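PDB 1VMH: uncharacterized conserved protein YjbQ/UPF0047 family, ortholog yugU B.subtilis from Clostridium acetobutylicum, which is of uncharacterised function but belongs to the YjbQ/UPF0047 family and probably assembles as a homotrimer. Local coordinates for the interface of chains A and B. Numbering follows the deposited sequence. Chains: chain A/B, Uncharacterized conserved protein YjbQ/UPF0047 family, ortholog yugU B.subtilis.

Contacts 1, 2 and 3 are parts of one A–B interface. Contacts 1 and 3 are neighbours, with the centres of their C-alpha atoms about 11 Å apart. They share A:Ile100, and both use helix 69-82 of chain B. Contact 3 is mostly polar and chiefly uses the loop before helix 96-105 of chain A. Contact 1 uses that helix itself and mixes a polar cluster with apolar packing. In contact 2, about 19 Å from contact 1 and about 29 Å from contact 3, strands of the two subunits face each other. The interface is not an exact two-fold, which fits a head-to-tail deposited trimer.

Contact 1: the interface of chains A and B. Residues chain A 99-100, 103-104; chain B 62-64, 75, 79, 104-105.
In this YjbQ/UPF0047-family protein, helix 96-105 of chain A lies against strand 59-65, helix 69-82 and the end of helix 96-105 of chain B. The primary amide of B:Asn64 reads both backbone and side chain of the chain A helix. Its ND2 gives one N-H to the carbonyl A:His99 O at 2.9 Å, from above the carbonyl plane. The other N-H meets the hydroxyl A:Ser103 OG at 2.9 Å, with an angle of 160° at the hydrogen. Both acceptors lie close to the amide plane. On the other branch, B:Asn64 OD1 accepts from A:His99 ND1 at 3.0 Å, within the amide carbonyl plane. This bond is not straight, and OD1 is tilted out of the imidazole plane. The imidazole crosses the amide obliquely, its plane turned by 47°. These bonds fix the flip of the amide. The pairing with OD1 would suit a hydrogen on ND1.

A:Ser103 OG also pairs with B:Thr62 OG1 at 2.8 Å. The threonine hydroxyl is anti to its backbone N (chi1 -162°), which turns it toward the helix. A water joins B:Thr62 OG1, A:Ser103 O and B:Met105 O.

Apolar groups flank this polar set. A:Leu104 and B:Leu104 run parallel, with A:Leu104 CD2 3.8 Å from B:Leu104 CB. The folded side chain of B:Met105 brings CE against A:Leu104 CD2 and A:Ser103 CB. A:Ile100 and B:Ile75 pass antiparallel, CG1 to CG1 at 3.8 Å.

Contact 2: the interface of chains A and B. Residues chain A 51, 108, 110, 140, 142, 144; chain B 48-49, 110, 112.
This is a sheet-to-sheet interface between two copies of the protein, and it probably helps hold the subunits of the trimer together. It joins a polar glutamine pair to a strip of apolar packing. A:Gln110 and B:Gln110 cross at about a right angle, with their amide planes 74° apart. B:Gln110 NE2 donates to A:Gln110 OE1 at 3.1 Å. The bond is nearly straight at the hydrogen (171°), yet the donor sits high above the acceptor's carbonyl plane. The amide nitrogen therefore lies over the face of the other amide. In both glutamine side chains CG stands over the backbone, flanked by N and the carbonyl carbon (chi1 65°), and the rest runs extended.

Two waters bridge from A:Ser108 OG. One reaches B:Gln110 NE2 at 2.9 Å, giving that nitrogen a second partner. The other bonds to the backbone N and O of B:Gln110.

Beside the glutamines, the folded side chain of B:Met49 lets CG touch A:Ile144 CD1 at 3.6 Å while CE meets A:Val51 CG1 tip to tip. The aliphatic part of A:Lys142 passes B:Ile112 antiparallel, CD to CG2 at 3.8 Å. B:Ile112 CD1 reaches A:Phe140 CB.

Strands 48-53, 108-114 and 136-143 of chain A, with the C-terminal A:Ile144, present one face to strands 48-53 and 108-114 of chain B; strand 108-114 directly follows helix 96-105 of contact 1.

Contact 3: the interface of chains A and B. Residues chain A 88-91, 96, 100; chain B 70-71, 73-74, 77-78, 81.
The loop that precedes helix 96-105 of chain A lies along helix 69-82 of chain B, and B:Asp74 on that helix binds the loop's backbone N-H groups. B:Asp74 OD1 takes A:Lys90 N at 2.8 Å. B:Asp74 OD2 takes A:His91 N at 3.0 Å. Both oxygens use their syn lone pairs. The anti lone pair of OD2 accepts from A:Ser96 OG at 2.5 Å, and that of OD1 from B:Arg73 NH1. Four bonds thus grip the carboxylate, which would favour its charged form.

B:Arg73, bent at CG–CD (chi2 -93°), turns its guanidinium edge to A:Asp88, with NH2 2.9 Å from OD1 in a salt bridge. The carboxylate is steeply turned (planes 65° apart), and OD1 is met from above its plane. NH1 reaches both OD1 and the carbonyl oxygen of A:Asp88. A:Lys90 CG and B:Val77 CG2 sandwich the guanidinium. B:Lys81 NZ meets A:Asp88 OD2 at 3.3 Å.

B:Asn78 ND2 gives one N-H to A:Asp88 O at 2.9 Å and the other to B:Asp74 O. Its amide lies by the CD1–CE1 side of the A:Tyr89 ring. At the far end, the methyl B:Val71 CG2 sits over the A:His91 imidazole, 3.5 Å from its centroid.

Contact 1: the interface of chains A and B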
loop_
_atom_site.group_PDB
_atom_site.type_symbol
_atom_site.label_atom_id
_atom_site.label_comp_id
_atom_site.label_asym_id
_atom_site.label_seq_id
_atom_site.Cartn_x
_atom_site.Cartn_y
_atom_site.Cartn_z
ATOM N N HIS A 99 0.596 -14.567 -4.246
ATOM C CA HIS A 99 1.429 -13.899 -3.250
ATOM C C HIS A 99 1.908 -12.518 -3.764
ATOM O O HIS A 99 1.943 -11.527 -3.001
ATOM C CB HIS A 99 2.643 -14.751 -2.871
ATOM C CG HIS A 99 2.320 -15.937 -2.024
ATOM N ND1 HIS A 99 1.996 -15.818 -0.686
ATOM C CD2 HIS A 99 2.270 -17.260 -2.305
ATOM C CE1 HIS A 99 1.763 -17.024 -0.192
ATOM N NE2 HIS A 99 1.926 -17.918 -1.145
ATOM N N ILE A 100 2.258 -12.461 -5.062
ATOM C CA ILE A 100 2.751 -11.216 -5.648
ATOM C C ILE A 100 1.630 -10.193 -5.682
ATOM O O ILE A 100 1.795 -9.050 -5.266
ATOM C CB ILE A 100 3.283 -11.438 -7.063
ATOM C CG1 ILE A 100 4.566 -12.273 -7.024
ATOM C CG2 ILE A 100 3.539 -10.124 -7.762
ATOM C CD1 ILE A 100 4.874 -12.912 -8.334
ATOM N N SER A 103 0.743 -8.652 -2.338
ATOM C CA SER A 103 1.671 -7.604 -1.860
ATOM C C SER A 103 1.440 -6.321 -2.625
ATOM O O SER A 103 1.577 -5.210 -2.074
ATOM C CB SER A 103 3.138 -8.027 -1.976
ATOM O OG SER A 103 3.583 -8.673 -0.791
ATOM N N LEU A 104 1.090 -6.443 -3.908
ATOM C CA LEU A 104 0.832 -5.256 -4.721
ATOM C C LEU A 104 -0.405 -4.497 -4.311
ATOM O O LEU A 104 -0.427 -3.243 -4.346
ATOM C CB LEU A 104 0.731 -5.601 -6.206
ATOM C CG LEU A 104 1.994 -6.100 -6.910
ATOM C CD1 LEU A 104 1.740 -6.623 -8.322
ATOM C CD2 LEU A 104 3.069 -5.058 -6.961
ATOM N N THR B 62 6.492 -4.844 3.300
ATOM C CA THR B 62 5.334 -5.625 2.906
ATOM C C THR B 62 5.042 -6.700 3.929
ATOM O O THR B 62 5.832 -6.914 4.833
ATOM C CB THR B 62 5.508 -6.291 1.519
ATOM O OG1 THR B 62 4.202 -6.683 1.022
ATOM C CG2 THR B 62 6.436 -7.467 1.571
ATOM N N ILE B 63 3.903 -7.358 3.816
ATOM C CA ILE B 63 3.539 -8.486 4.734
ATOM C C ILE B 63 3.239 -9.651 3.830
ATOM O O ILE B 63 2.428 -9.503 2.913
ATOM C CB ILE B 63 2.351 -8.096 5.624
ATOM C CG1 ILE B 63 2.750 -6.914 6.536
ATOM C CG2 ILE B 63 1.847 -9.262 6.446
ATOM C CD1 ILE B 63 1.712 -6.399 7.526
ATOM N N ASN B 64 3.862 -10.797 4.058
ATOM C CA ASN B 64 3.643 -11.907 3.152
ATOM C C ASN B 64 4.117 -13.187 3.825
ATOM O O ASN B 64 4.438 -13.199 5.012
ATOM C CB ASN B 64 4.259 -11.650 1.761
ATOM C CG ASN B 64 3.437 -12.257 0.629
ATOM O OD1 ASN B 64 3.227 -13.469 0.610
ATOM N ND2 ASN B 64 2.946 -11.416 -0.297
ATOM N N ILE B 75 8.747 -13.624 -5.642
ATOM C CA ILE B 75 8.336 -12.225 -5.674
ATOM C C ILE B 75 9.458 -11.338 -6.200
ATOM O O ILE B 75 9.254 -10.543 -7.106
ATOM C CB ILE B 75 7.902 -11.728 -4.287
ATOM C CG1 ILE B 75 6.649 -12.482 -3.804
ATOM C CG2 ILE B 75 7.575 -10.226 -4.307
ATOM C CD1 ILE B 75 6.268 -12.241 -2.345
ATOM N N LEU B 79 9.137 -9.434 -9.725
ATOM C CA LEU B 79 9.201 -7.962 -9.749
ATOM C C LEU B 79 10.360 -7.461 -10.622
ATOM O O LEU B 79 10.209 -6.499 -11.384
ATOM C CB LEU B 79 9.339 -7.403 -8.339
ATOM C CG LEU B 79 8.122 -7.517 -7.421
ATOM C CD1 LEU B 79 8.433 -6.973 -6.054
ATOM C CD2 LEU B 79 6.866 -6.839 -8.020
ATOM N N LEU B 104 5.621 0.202 -5.133
ATOM C CA LEU B 104 4.681 -0.908 -5.279
ATOM C C LEU B 104 4.472 -1.697 -4.011
ATOM O O LEU B 104 3.340 -2.148 -3.717
ATOM C CB LEU B 104 5.108 -1.864 -6.392
ATOM C CG LEU B 104 5.083 -1.342 -7.829
ATOM C CD1 LEU B 104 5.730 -2.290 -8.835
ATOM C CD2 LEU B 104 3.698 -1.009 -8.292
ATOM N N MET B 105 5.525 -1.916 -3.251
ATOM C CA MET B 105 5.382 -2.591 -1.945
ATOM C C MET B 105 4.727 -1.674 -0.929
ATOM O O MET B 105 3.856 -2.096 -0.146
ATOM C CB MET B 105 6.748 -3.064 -1.418
ATOM C CG MET B 105 7.406 -4.126 -2.281
ATOM S SD MET B 105 6.494 -5.681 -2.394
ATOM C CE MET B 105 5.561 -5.421 -3.909
HETATM O O HOH W 1 2.789 -4.583 0.277
HETATM O O HOH W 2 1.000 -2.525 -1.608
#

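Contact 2: the interface of chains A and B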
loop_
_atom_site.group_PDB
_atom_site.type_symbol
_atom_site.label_atom_id
_atom_site.label_comp_id
_atom_site.label_asym_id
_atom_site.label_seq_id
_atom_site.Cartn_x
_atom_site.Cartn_y
_atom_site.Cartn_z
ATOM N N VAL A 51 -9.474 0.586 10.180
ATOM C CA VAL A 51 -8.376 -0.185 9.609
ATOM C C VAL A 51 -8.904 -1.543 9.221
ATOM O O VAL A 51 -9.607 -2.163 10.038
ATOM C CB VAL A 51 -7.224 -0.343 10.652
ATOM C CG1 VAL A 51 -6.108 -1.198 10.064
ATOM C CG2 VAL A 51 -6.683 1.020 11.066
ATOM N N SER A 108 -3.457 -4.228 4.130
ATOM C CA SER A 108 -4.482 -3.451 4.819
ATOM C C SER A 108 -4.730 -2.159 4.095
ATOM O O SER A 108 -3.919 -1.693 3.280
ATOM C CB SER A 108 -4.061 -3.153 6.261
ATOM O OG SER A 108 -3.015 -2.188 6.303
ATOM N N GLN A 110 -6.865 1.777 5.158
ATOM C CA GLN A 110 -7.501 2.556 6.217
ATOM C C GLN A 110 -8.310 3.692 5.629
ATOM O O GLN A 110 -8.007 4.205 4.539
ATOM C CB GLN A 110 -6.540 2.971 7.319
ATOM C CG GLN A 110 -5.464 3.889 6.936
ATOM C CD GLN A 110 -4.603 4.269 8.153
ATOM O OE1 GLN A 110 -5.000 4.111 9.356
ATOM N NE2 GLN A 110 -3.419 4.715 7.853
ATOM N N PHE A 140 -10.263 -8.583 9.086
ATOM C CA PHE A 140 -10.334 -7.940 10.393
ATOM C C PHE A 140 -10.631 -6.464 10.202
ATOM O O PHE A 140 -9.998 -5.833 9.370
ATOM C CB PHE A 140 -8.986 -8.021 11.153
ATOM C CG PHE A 140 -8.397 -9.416 11.301
ATOM C CD1 PHE A 140 -9.193 -10.544 11.426
ATOM C CD2 PHE A 140 -7.027 -9.587 11.403
ATOM C CE1 PHE A 140 -8.627 -11.806 11.581
ATOM C CE2 PHE A 140 -6.465 -10.820 11.563
ATOM C CZ PHE A 140 -7.266 -11.927 11.660
ATOM N N LYS A 142 -10.717 -2.948 12.538
ATOM C CA LYS A 142 -10.465 -2.289 13.808
ATOM C C LYS A 142 -10.822 -0.823 13.687
ATOM O O LYS A 142 -10.391 -0.183 12.735
ATOM C CB LYS A 142 -9.016 -2.436 14.240
ATOM C CG LYS A 142 -8.791 -1.859 15.618
ATOM C CD LYS A 142 -7.462 -2.331 16.182
ATOM C CE LYS A 142 -7.191 -1.640 17.509
ATOM N NZ LYS A 142 -8.013 -2.196 18.562
ATOM N N ILE A 144 -10.577 2.840 15.445
ATOM C CA ILE A 144 -9.813 3.574 16.445
ATOM C C ILE A 144 -10.326 5.013 16.498
ATOM O O ILE A 144 -10.274 5.703 15.490
ATOM C CB ILE A 144 -8.321 3.548 16.097
ATOM C CG1 ILE A 144 -7.848 2.105 15.866
ATOM C CG2 ILE A 144 -7.492 4.165 17.240
ATOM C CD1 ILE A 144 -6.889 1.963 14.728
ATOM O OXT ILE A 144 -10.834 5.513 17.512
ATOM N N GLY B 48 -4.061 -2.037 20.166
ATOM C CA GLY B 48 -3.632 -0.859 19.423
ATOM C C GLY B 48 -3.165 -1.239 18.027
ATOM O O GLY B 48 -3.617 -2.235 17.480
ATOM N N MET B 49 -2.217 -0.477 17.502
ATOM C CA MET B 49 -1.666 -0.680 16.188
ATOM C C MET B 49 -0.153 -0.556 16.223
ATOM O O MET B 49 0.401 0.277 16.942
ATOM C CB MET B 49 -2.205 0.424 15.245
ATOM C CG MET B 49 -3.669 0.351 14.912
ATOM S SD MET B 49 -4.217 -1.174 14.119
ATOM C CE MET B 49 -3.157 -1.218 12.712
ATOM N N GLN B 110 0.925 -1.633 8.566
ATOM C CA GLN B 110 0.423 -1.594 9.936
ATOM C C GLN B 110 -0.256 -2.899 10.291
ATOM O O GLN B 110 -0.796 -3.604 9.422
ATOM C CB GLN B 110 -0.398 -0.352 10.241
ATOM C CG GLN B 110 -1.656 -0.203 9.503
ATOM C CD GLN B 110 -2.410 1.062 9.947
ATOM O OE1 GLN B 110 -2.162 1.665 11.045
ATOM N NE2 GLN B 110 -3.284 1.494 9.087
ATOM N N ILE B 112 -2.506 -4.925 13.534
ATOM C CA ILE B 112 -3.310 -4.807 14.722
ATOM C C ILE B 112 -2.594 -5.497 15.861
ATOM O O ILE B 112 -1.985 -6.585 15.683
ATOM C CB ILE B 112 -4.666 -5.446 14.500
ATOM C CG1 ILE B 112 -5.454 -4.650 13.444
ATOM C CG2 ILE B 112 -5.480 -5.497 15.802
ATOM C CD1 ILE B 112 -6.597 -5.472 12.737
HETATM O O HOH W 3 -0.758 -3.489 6.606
HETATM O O HOH W 4 -3.494 0.411 6.403
#

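Contact 3: the interface of chains A and B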
loop_
_atom_site.group_PDB
_atom_site.type_symbol
_atom_site.label_atom_id
_atom_site.label_comp_id
_atom_site.label_asym_id
_atom_site.label_seq_id
_atom_site.Cartn_x
_atom_site.Cartn_y
_atom_site.Cartn_z
ATOM N N ASP A 88 7.925 -18.254 -14.051
ATOM C CA ASP A 88 9.187 -18.481 -13.400
ATOM C C ASP A 88 8.953 -18.461 -11.912
ATOM O O ASP A 88 9.217 -17.458 -11.229
ATOM C CB ASP A 88 10.181 -17.381 -13.799
ATOM C CG ASP A 88 11.567 -17.608 -13.244
ATOM O OD1 ASP A 88 11.778 -18.613 -12.530
ATOM O OD2 ASP A 88 12.453 -16.767 -13.518
ATOM N N TYR A 89 8.393 -19.558 -11.428
ATOM C CA TYR A 89 8.006 -19.713 -10.031
ATOM C C TYR A 89 8.523 -21.036 -9.489
ATOM O O TYR A 89 8.195 -22.086 -10.025
ATOM C CB TYR A 89 6.491 -19.682 -9.864
ATOM C CG TYR A 89 5.757 -18.511 -10.462
ATOM C CD1 TYR A 89 5.943 -17.244 -9.978
ATOM C CD2 TYR A 89 4.828 -18.691 -11.477
ATOM C CE1 TYR A 89 5.232 -16.160 -10.486
ATOM C CE2 TYR A 89 4.137 -17.639 -12.009
ATOM C CZ TYR A 89 4.329 -16.355 -11.498
ATOM O OH TYR A 89 3.658 -15.257 -12.008
ATOM N N LYS A 90 9.292 -20.978 -8.416
ATOM C CA LYS A 90 9.773 -22.159 -7.712
ATOM C C LYS A 90 8.773 -22.737 -6.727
ATOM O O LYS A 90 8.828 -23.932 -6.439
ATOM C CB LYS A 90 11.055 -21.825 -6.949
ATOM C CG LYS A 90 12.241 -21.537 -7.834
ATOM C CD LYS A 90 13.506 -21.463 -7.015
ATOM N N HIS A 91 7.872 -21.891 -6.219
ATOM C CA HIS A 91 7.034 -22.281 -5.094
ATOM C C HIS A 91 6.140 -23.451 -5.434
ATOM O O HIS A 91 5.374 -23.400 -6.387
ATOM C CB HIS A 91 6.203 -21.115 -4.624
ATOM C CG HIS A 91 5.320 -21.432 -3.458
ATOM N ND1 HIS A 91 5.780 -22.086 -2.335
ATOM C CD2 HIS A 91 4.026 -21.133 -3.217
ATOM C CE1 HIS A 91 4.799 -22.187 -1.457
ATOM N NE2 HIS A 91 3.725 -21.623 -1.970
ATOM N N SER A 96 2.373 -18.589 -6.269
ATOM C CA SER A 96 3.185 -17.396 -6.135
ATOM C C SER A 96 2.556 -16.171 -6.825
ATOM O O SER A 96 2.731 -15.030 -6.370
ATOM C CB SER A 96 4.615 -17.611 -6.639
ATOM O OG SER A 96 5.363 -18.308 -5.668
ATOM N N ILE A 100 2.258 -12.461 -5.062
ATOM C CA ILE A 100 2.751 -11.216 -5.648
ATOM C C ILE A 100 1.630 -10.193 -5.682
ATOM O O ILE A 100 1.795 -9.050 -5.266
ATOM C CB ILE A 100 3.283 -11.438 -7.063
ATOM C CG1 ILE A 100 4.566 -12.273 -7.024
ATOM C CG2 ILE A 100 3.539 -10.124 -7.762
ATOM C CD1 ILE A 100 4.874 -12.912 -8.334
ATOM N N ASP B 70 10.981 -19.951 -1.183
ATOM C CA ASP B 70 10.660 -19.945 -2.613
ATOM C C ASP B 70 9.659 -18.818 -2.947
ATOM O O ASP B 70 9.702 -18.263 -4.030
ATOM C CB ASP B 70 10.072 -21.280 -3.073
ATOM C CG ASP B 70 11.113 -22.425 -3.184
ATOM O OD1 ASP B 70 12.322 -22.192 -3.399
ATOM O OD2 ASP B 70 10.700 -23.588 -3.099
ATOM N N VAL B 71 8.765 -18.477 -2.015
ATOM C CA VAL B 71 7.801 -17.405 -2.249
ATOM C C VAL B 71 8.514 -16.081 -2.316
ATOM O O VAL B 71 8.238 -15.292 -3.210
ATOM C CB VAL B 71 6.704 -17.367 -1.191
ATOM C CG1 VAL B 71 5.834 -16.084 -1.333
ATOM C CG2 VAL B 71 5.848 -18.603 -1.308
ATOM N N ARG B 73 11.634 -15.554 -3.052
ATOM C CA ARG B 73 12.382 -15.583 -4.288
ATOM C C ARG B 73 11.499 -15.308 -5.514
ATOM O O ARG B 73 11.832 -14.489 -6.372
ATOM C CB ARG B 73 13.133 -16.906 -4.446
ATOM C CG ARG B 73 13.789 -17.102 -5.809
ATOM C CD ARG B 73 12.883 -17.851 -6.788
ATOM N NE ARG B 73 13.556 -18.047 -8.089
ATOM C CZ ARG B 73 12.950 -18.089 -9.270
ATOM N NH1 ARG B 73 11.636 -17.965 -9.387
ATOM N NH2 ARG B 73 13.675 -18.273 -10.367
ATOM N N ASP B 74 10.339 -15.962 -5.569
ATOM C CA ASP B 74 9.403 -15.729 -6.664
ATOM C C ASP B 74 8.972 -14.274 -6.770
ATOM O O ASP B 74 8.852 -13.736 -7.862
ATOM C CB ASP B 74 8.183 -16.648 -6.523
ATOM C CG ASP B 74 8.503 -18.107 -6.854
ATOM O OD1 ASP B 74 9.626 -18.397 -7.366
ATOM O OD2 ASP B 74 7.625 -18.962 -6.605
ATOM N N VAL B 77 12.150 -12.145 -7.947
ATOM C CA VAL B 77 12.503 -12.479 -9.302
ATOM C C VAL B 77 11.484 -11.936 -10.281
ATOM O O VAL B 77 11.827 -11.411 -11.330
ATOM C CB VAL B 77 12.656 -14.026 -9.477
ATOM C CG1 VAL B 77 12.601 -14.468 -10.961
ATOM C CG2 VAL B 77 13.942 -14.526 -8.829
ATOM N N ASN B 78 10.208 -12.037 -9.936
ATOM C CA ASN B 78 9.170 -11.612 -10.863
ATOM C C ASN B 78 8.960 -10.094 -10.868
ATOM O O ASN B 78 8.669 -9.521 -11.920
ATOM C CB ASN B 78 7.899 -12.436 -10.689
ATOM C CG ASN B 78 8.055 -13.827 -11.283
ATOM O OD1 ASN B 78 7.912 -14.015 -12.511
ATOM N ND2 ASN B 78 8.440 -14.786 -10.449
ATOM N N LYS B 81 11.628 -9.108 -13.172
ATOM C CA LYS B 81 11.318 -9.431 -14.549
ATOM C C LYS B 81 10.474 -8.321 -15.179
ATOM O O LYS B 81 10.679 -7.938 -16.320
ATOM C CB LYS B 81 10.591 -10.775 -14.591
ATOM C CG LYS B 81 10.447 -11.378 -15.970
ATOM C CD LYS B 81 9.723 -12.732 -15.922
ATOM C CE LYS B 81 10.371 -13.762 -14.972
ATOM N NZ LYS B 81 11.705 -14.261 -15.457
HETATM O O HOH W 5 8.097 -24.088 -2.315
HETATM O O HOH W 6 7.350 -15.623 -14.712
#